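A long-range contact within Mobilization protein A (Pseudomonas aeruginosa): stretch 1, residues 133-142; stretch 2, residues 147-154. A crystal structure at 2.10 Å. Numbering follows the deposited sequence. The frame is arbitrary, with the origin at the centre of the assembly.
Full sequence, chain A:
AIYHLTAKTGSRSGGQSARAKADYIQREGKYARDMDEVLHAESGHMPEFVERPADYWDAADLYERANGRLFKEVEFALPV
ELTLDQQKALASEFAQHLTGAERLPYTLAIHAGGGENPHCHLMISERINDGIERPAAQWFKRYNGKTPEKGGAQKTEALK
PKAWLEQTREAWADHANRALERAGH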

ATOM      1  N   GLU A 133      17.315  11.254  -3.760  1.00 18.64           N
ATOM      2  CA  GLU A 133      17.126  10.695  -5.096  1.00 19.51           C
ATOM      3  C   GLU A 133      18.070   9.533  -5.375  1.00 19.48           C
ATOM      4  O   GLU A 133      19.258   9.596  -5.071  1.00 20.38           O
ATOM      5  CB  GLU A 133      17.344  11.757  -6.181  1.00 21.00           C
ATOM      6  CG  GLU A 133      16.440  12.967  -6.104  1.00 24.39           C
ATOM      7  CD  GLU A 133      16.221  13.605  -7.470  1.00 27.53           C
ATOM      8  OE1 GLU A 133      15.613  14.694  -7.542  1.00 26.07           O
ATOM      9  OE2 GLU A 133      16.654  13.005  -8.480  1.00 30.79           O
ATOM     10  N   ARG A 134      17.531   8.477  -5.966  1.00 16.50           N
ATOM     11  CA  ARG A 134      18.319   7.306  -6.308  1.00 18.65           C
ATOM     12  C   ARG A 134      17.707   6.724  -7.577  1.00 17.74           C
ATOM     13  O   ARG A 134      16.490   6.739  -7.744  1.00 18.70           O
ATOM     14  CB  ARG A 134      18.260   6.242  -5.197  1.00 16.31           C
ATOM     15  CG  ARG A 134      18.697   6.697  -3.804  1.00 15.93           C
ATOM     16  CD  ARG A 134      18.552   5.553  -2.794  1.00 16.54           C
ATOM     17  NE  ARG A 134      19.124   5.861  -1.478  1.00 15.29           N
ATOM     18  CZ  ARG A 134      18.528   6.603  -0.545  1.00 16.36           C
ATOM     19  NH1 ARG A 134      17.329   7.125  -0.766  1.00 15.68           N
ATOM     20  NH2 ARG A 134      19.132   6.814   0.616  1.00 16.50           N
ATOM     21  N   PRO A 135      18.543   6.250  -8.509  1.00 18.55           N
ATOM     22  CA  PRO A 135      18.013   5.665  -9.747  1.00 17.47           C
ATOM     23  C   PRO A 135      17.215   4.409  -9.389  1.00 16.86           C
ATOM     24  O   PRO A 135      17.375   3.866  -8.299  1.00 18.03           O
ATOM     25  CB  PRO A 135      19.279   5.334 -10.533  1.00 18.05           C
ATOM     26  CG  PRO A 135      20.203   6.445 -10.143  1.00 20.10           C
ATOM     27  CD  PRO A 135      19.981   6.555  -8.640  1.00 18.86           C
ATOM     28  N   ALA A 136      16.368   3.944 -10.298  1.00 16.62           N
ATOM     29  CA  ALA A 136      15.572   2.753 -10.038  1.00 17.00           C
ATOM     30  C   ALA A 136      16.473   1.555  -9.725  1.00 18.87           C
ATOM     31  O   ALA A 136      16.226   0.811  -8.777  1.00 17.90           O
ATOM     32  CB  ALA A 136      14.668   2.442 -11.248  1.00 16.41           C
ATOM     33  N   ALA A 137      17.523   1.378 -10.522  1.00 19.36           N
ATOM     34  CA  ALA A 137      18.455   0.270 -10.334  1.00 21.21           C
ATOM     35  C   ALA A 137      19.230   0.336  -9.009  1.00 22.43           C
ATOM     36  O   ALA A 137      19.859  -0.645  -8.606  1.00 21.89           O
ATOM     37  CB  ALA A 137      19.444   0.222 -11.513  1.00 21.58           C
ATOM     38  N   GLN A 138      19.185   1.483  -8.333  1.00 21.13           N
ATOM     39  CA  GLN A 138      19.908   1.649  -7.066  1.00 20.62           C
ATOM     40  C   GLN A 138      19.005   1.721  -5.841  1.00 19.61           C
ATOM     41  O   GLN A 138      19.456   1.517  -4.714  1.00 19.33           O
ATOM     42  CB  GLN A 138      20.755   2.924  -7.107  1.00 18.90           C
ATOM     43  CG  GLN A 138      21.606   3.148  -5.862  1.00 19.07           C
ATOM     44  CD  GLN A 138      22.227   4.533  -5.824  1.00 20.64           C
ATOM     45  OE1 GLN A 138      22.714   5.032  -6.837  1.00 20.79           O
ATOM     46  NE2 GLN A 138      22.219   5.157  -4.650  1.00 18.64           N
ATOM     47  N   TRP A 139      17.730   2.017  -6.061  1.00 19.89           N
ATOM     48  CA  TRP A 139      16.785   2.157  -4.956  1.00 17.01           C
ATOM     49  C   TRP A 139      16.665   0.949  -4.032  1.00 18.68           C
ATOM     50  O   TRP A 139      16.615   1.108  -2.811  1.00 18.63           O
ATOM     51  CB  TRP A 139      15.404   2.542  -5.501  1.00 16.43           C
ATOM     52  CG  TRP A 139      14.362   2.766  -4.432  1.00 12.16           C
ATOM     53  CD1 TRP A 139      13.517   1.831  -3.907  1.00 11.55           C
ATOM     54  CD2 TRP A 139      14.106   3.983  -3.717  1.00  9.25           C
ATOM     55  NE1 TRP A 139      12.758   2.385  -2.913  1.00 12.02           N
ATOM     56  CE2 TRP A 139      13.096   3.704  -2.770  1.00  8.76           C
ATOM     57  CE3 TRP A 139      14.635   5.278  -3.780  1.00 11.70           C
ATOM     58  CZ2 TRP A 139      12.602   4.673  -1.887  1.00  9.45           C
ATOM     59  CZ3 TRP A 139      14.143   6.249  -2.899  1.00  7.42           C
ATOM     60  CH2 TRP A 139      13.138   5.938  -1.967  1.00 10.55           C
ATOM     61  N   PHE A 140      16.631  -0.252  -4.603  1.00 20.32           N
ATOM     62  CA  PHE A 140      16.467  -1.465  -3.814  1.00 20.26           C
ATOM     63  C   PHE A 140      17.761  -2.149  -3.352  1.00 23.17           C
ATOM     64  O   PHE A 140      17.728  -3.219  -2.733  1.00 23.24           O
ATOM     65  CB  PHE A 140      15.585  -2.454  -4.587  1.00 19.53           C
ATOM     66  CG  PHE A 140      14.233  -1.891  -4.973  1.00 19.26           C
ATOM     67  CD1 PHE A 140      14.057  -1.218  -6.179  1.00 17.11           C
ATOM     68  CD2 PHE A 140      13.141  -2.030  -4.118  1.00 17.05           C
ATOM     69  CE1 PHE A 140      12.803  -0.694  -6.528  1.00 18.62           C
ATOM     70  CE2 PHE A 140      11.887  -1.511  -4.455  1.00 14.52           C
ATOM     71  CZ  PHE A 140      11.719  -0.841  -5.663  1.00 18.84           C
ATOM     72  N   LYS A 141      18.902  -1.538  -3.650  1.00 22.92           N
ATOM     73  CA  LYS A 141      20.175  -2.098  -3.226  1.00 23.44           C
ATOM     74  C   LYS A 141      20.238  -1.986  -1.710  1.00 23.69           C
ATOM     75  O   LYS A 141      19.347  -1.396  -1.081  1.00 21.25           O
ATOM     76  CB  LYS A 141      21.336  -1.327  -3.867  1.00 25.21           C
ATOM     77  CG  LYS A 141      21.444  -1.514  -5.381  1.00 26.02           C
ATOM     78  CD  LYS A 141      22.389  -0.496  -6.018  1.00 30.03           C
ATOM     79  CE  LYS A 141      22.606  -0.790  -7.498  1.00 31.75           C
ATOM     80  NZ  LYS A 141      22.670   0.468  -8.318  1.00 33.65           N
ATOM     81  N   ARG A 142      21.281  -2.564  -1.123  1.00 23.01           N
ATOM     82  CA  ARG A 142      21.468  -2.523   0.318  1.00 24.19           C
ATOM     83  C   ARG A 142      21.689  -1.088   0.756  1.00 24.22           C
ATOM     84  O   ARG A 142      22.229  -0.278   0.007  1.00 22.04           O
ATOM     85  CB  ARG A 142      22.666  -3.386   0.717  1.00 27.33           C
ATOM     86  CG  ARG A 142      22.495  -4.845   0.333  1.00 31.16           C
ATOM     87  CD  ARG A 142      23.715  -5.689   0.669  1.00 32.78           C
ATOM     88  NE  ARG A 142      23.581  -7.043   0.130  1.00 33.77           N
ATOM     89  CZ  ARG A 142      22.633  -7.905   0.491  1.00 35.22           C
ATOM     90  NH1 ARG A 142      21.725  -7.565   1.399  1.00 35.32           N
ATOM     91  NH2 ARG A 142      22.587  -9.109  -0.062  1.00 34.74           N
ATOM     92  N   THR A 147      27.071   6.442   4.084  1.00 27.98           N
ATOM     93  CA  THR A 147      26.783   7.388   3.005  1.00 27.63           C
ATOM     94  C   THR A 147      25.498   6.980   2.276  1.00 26.78           C
ATOM     95  O   THR A 147      25.538   6.363   1.211  1.00 27.05           O
ATOM     96  CB  THR A 147      27.957   7.424   2.007  1.00 29.16           C
ATOM     97  OG1 THR A 147      29.187   7.575   2.734  1.00 33.03           O
ATOM     98  CG2 THR A 147      27.818   8.587   1.046  1.00 30.85           C
ATOM     99  N   PRO A 148      24.340   7.334   2.848  1.00 25.74           N
ATOM    100  CA  PRO A 148      22.997   7.040   2.324  1.00 25.11           C
ATOM    101  C   PRO A 148      22.810   7.220   0.810  1.00 24.23           C
ATOM    102  O   PRO A 148      22.219   6.367   0.149  1.00 24.39           O
ATOM    103  CB  PRO A 148      22.100   7.980   3.136  1.00 23.47           C
ATOM    104  CG  PRO A 148      22.797   8.043   4.455  1.00 25.41           C
ATOM    105  CD  PRO A 148      24.261   8.167   4.064  1.00 25.36           C
ATOM    106  N   GLU A 149      23.318   8.321   0.263  1.00 24.85           N
ATOM    107  CA  GLU A 149      23.180   8.596  -1.167  1.00 24.67           C
ATOM    108  C   GLU A 149      23.904   7.605  -2.089  1.00 25.76           C
ATOM    109  O   GLU A 149      23.667   7.598  -3.301  1.00 23.65           O
ATOM    110  CB  GLU A 149      23.676  10.013  -1.487  1.00 27.28           C
ATOM    111  CG  GLU A 149      25.189  10.185  -1.388  1.00 26.11           C
ATOM    112  CD  GLU A 149      25.648  10.632  -0.008  1.00 30.60           C
ATOM    113  OE1 GLU A 149      25.028  10.237   1.005  1.00 30.67           O
ATOM    114  OE2 GLU A 149      26.649  11.380   0.067  1.00 33.34           O
ATOM    115  N   LYS A 150      24.779   6.774  -1.527  1.00 25.17           N
ATOM    116  CA  LYS A 150      25.535   5.812  -2.331  1.00 26.00           C
ATOM    117  C   LYS A 150      24.942   4.407  -2.336  1.00 25.58           C
ATOM    118  O   LYS A 150      25.461   3.511  -3.005  1.00 26.44           O
ATOM    119  CB  LYS A 150      26.998   5.730  -1.849  1.00 28.33           C
ATOM    120  CG  LYS A 150      27.793   7.041  -1.940  1.00 29.39           C
ATOM    121  CD  LYS A 150      27.821   7.611  -3.362  1.00 32.60           C
ATOM    122  CE  LYS A 150      28.508   8.988  -3.418  1.00 33.79           C
ATOM    123  NZ  LYS A 150      28.313   9.683  -4.736  1.00 33.57           N
ATOM    124  N   GLY A 151      23.858   4.210  -1.597  1.00 23.65           N
ATOM    125  CA  GLY A 151      23.243   2.894  -1.551  1.00 22.72           C
ATOM    126  C   GLY A 151      21.751   2.917  -1.821  1.00 21.10           C
ATOM    127  O   GLY A 151      21.232   3.867  -2.402  1.00 19.95           O
ATOM    128  N   GLY A 152      21.056   1.868  -1.397  1.00 19.74           N
ATOM    129  CA  GLY A 152      19.628   1.807  -1.623  1.00 17.73           C
ATOM    130  C   GLY A 152      18.859   2.436  -0.485  1.00 18.31           C
ATOM    131  O   GLY A 152      19.444   2.846   0.520  1.00 15.89           O
ATOM    132  N   ALA A 153      17.543   2.534  -0.646  1.00 17.24           N
ATOM    133  CA  ALA A 153      16.715   3.101   0.406  1.00 16.83           C
ATOM    134  C   ALA A 153      16.786   2.117   1.560  1.00 17.16           C
ATOM    135  O   ALA A 153      16.890   0.907   1.339  1.00 18.26           O
ATOM    136  CB  ALA A 153      15.277   3.254  -0.074  1.00 15.65           C
ATOM    137  N   GLN A 154      16.744   2.634   2.783  1.00 16.34           N
ATOM    138  CA  GLN A 154      16.806   1.797   3.975  1.00 16.49           C
ATOM    139  C   GLN A 154      15.501   1.027   4.139  1.00 18.74           C
ATOM    140  O   GLN A 154      14.425   1.540   3.824  1.00 16.92           O
ATOM    141  CB  GLN A 154      17.063   2.667   5.215  1.00 18.48           C
ATOM    142  CG  GLN A 154      17.064   1.911   6.541  1.00 22.31           C
ATOM    143  CD  GLN A 154      17.429   2.798   7.732  1.00 24.61           C
ATOM    144  OE1 GLN A 154      17.019   3.959   7.807  1.00 26.39           O
ATOM    145  NE2 GLN A 154      18.189   2.244   8.674  1.00 23.84           N
TER

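How do two stretches without a shared sheet hold their backbones together? Two amides of stretch 2 donate to carbonyls of stretch 1: Ala153 N to Trp139 O at 2.8 Å, and Gly152 N to Arg142 O, also at 2.8 Å and nearly straight. The chains come close here, with Lys141 CA and Gly152 CA 4.3 Å apart. Stretch 1 supplies the acceptors around a turn, where Lys141 N bonds back to Gln138 O at 3.3 Å.

Why does Gly152 fit so tightly into that turn? Gly152 CA lies 3.1 Å from Gln138 O and 3.3 Å from Lys141 O, both CA-H...O contacts, and 3.3 Å from Trp139 O. A side chain would point toward stretch 1: an ideally placed CB on Gly152 would sit 1.9 Å from Lys141 O and 2.9 Å from Trp139 O, both clashes. The bare CA leaves room for the carbonyls.

What does Arg134 gain by reaching across? Its extended side chain meets backbone oxygens near the plane of the guanidinium, where its N-H groups point. Arg134 NH2 donates to Pro148 O at 3.2 Å, while Arg134 NE makes a weak bond to Gly151 O at 3.0 Å. Gln138 adds a second polar arm: its NE2 donates to Glu149 O at 3.1 Å and, almost linearly, to Gly151 O at 2.8 Å. Gly151 O thus accepts from both side chains, and the 3-10 segment at 148-150 is held through carbonyls rather than side chains.

Where does Ala153, the residue with the most covered surface, place its methyl? It lies over one face of the Trp139 ring, with Ala153 CB 3.5 Å from Trp139 CE2, in a CH-pi contact that adds apolar packing beside the backbone bond between the same two residues. On its backbone side, Ala153 N also lies over one face of the Arg134 guanidinium, 3.8 Å from Arg134 NE.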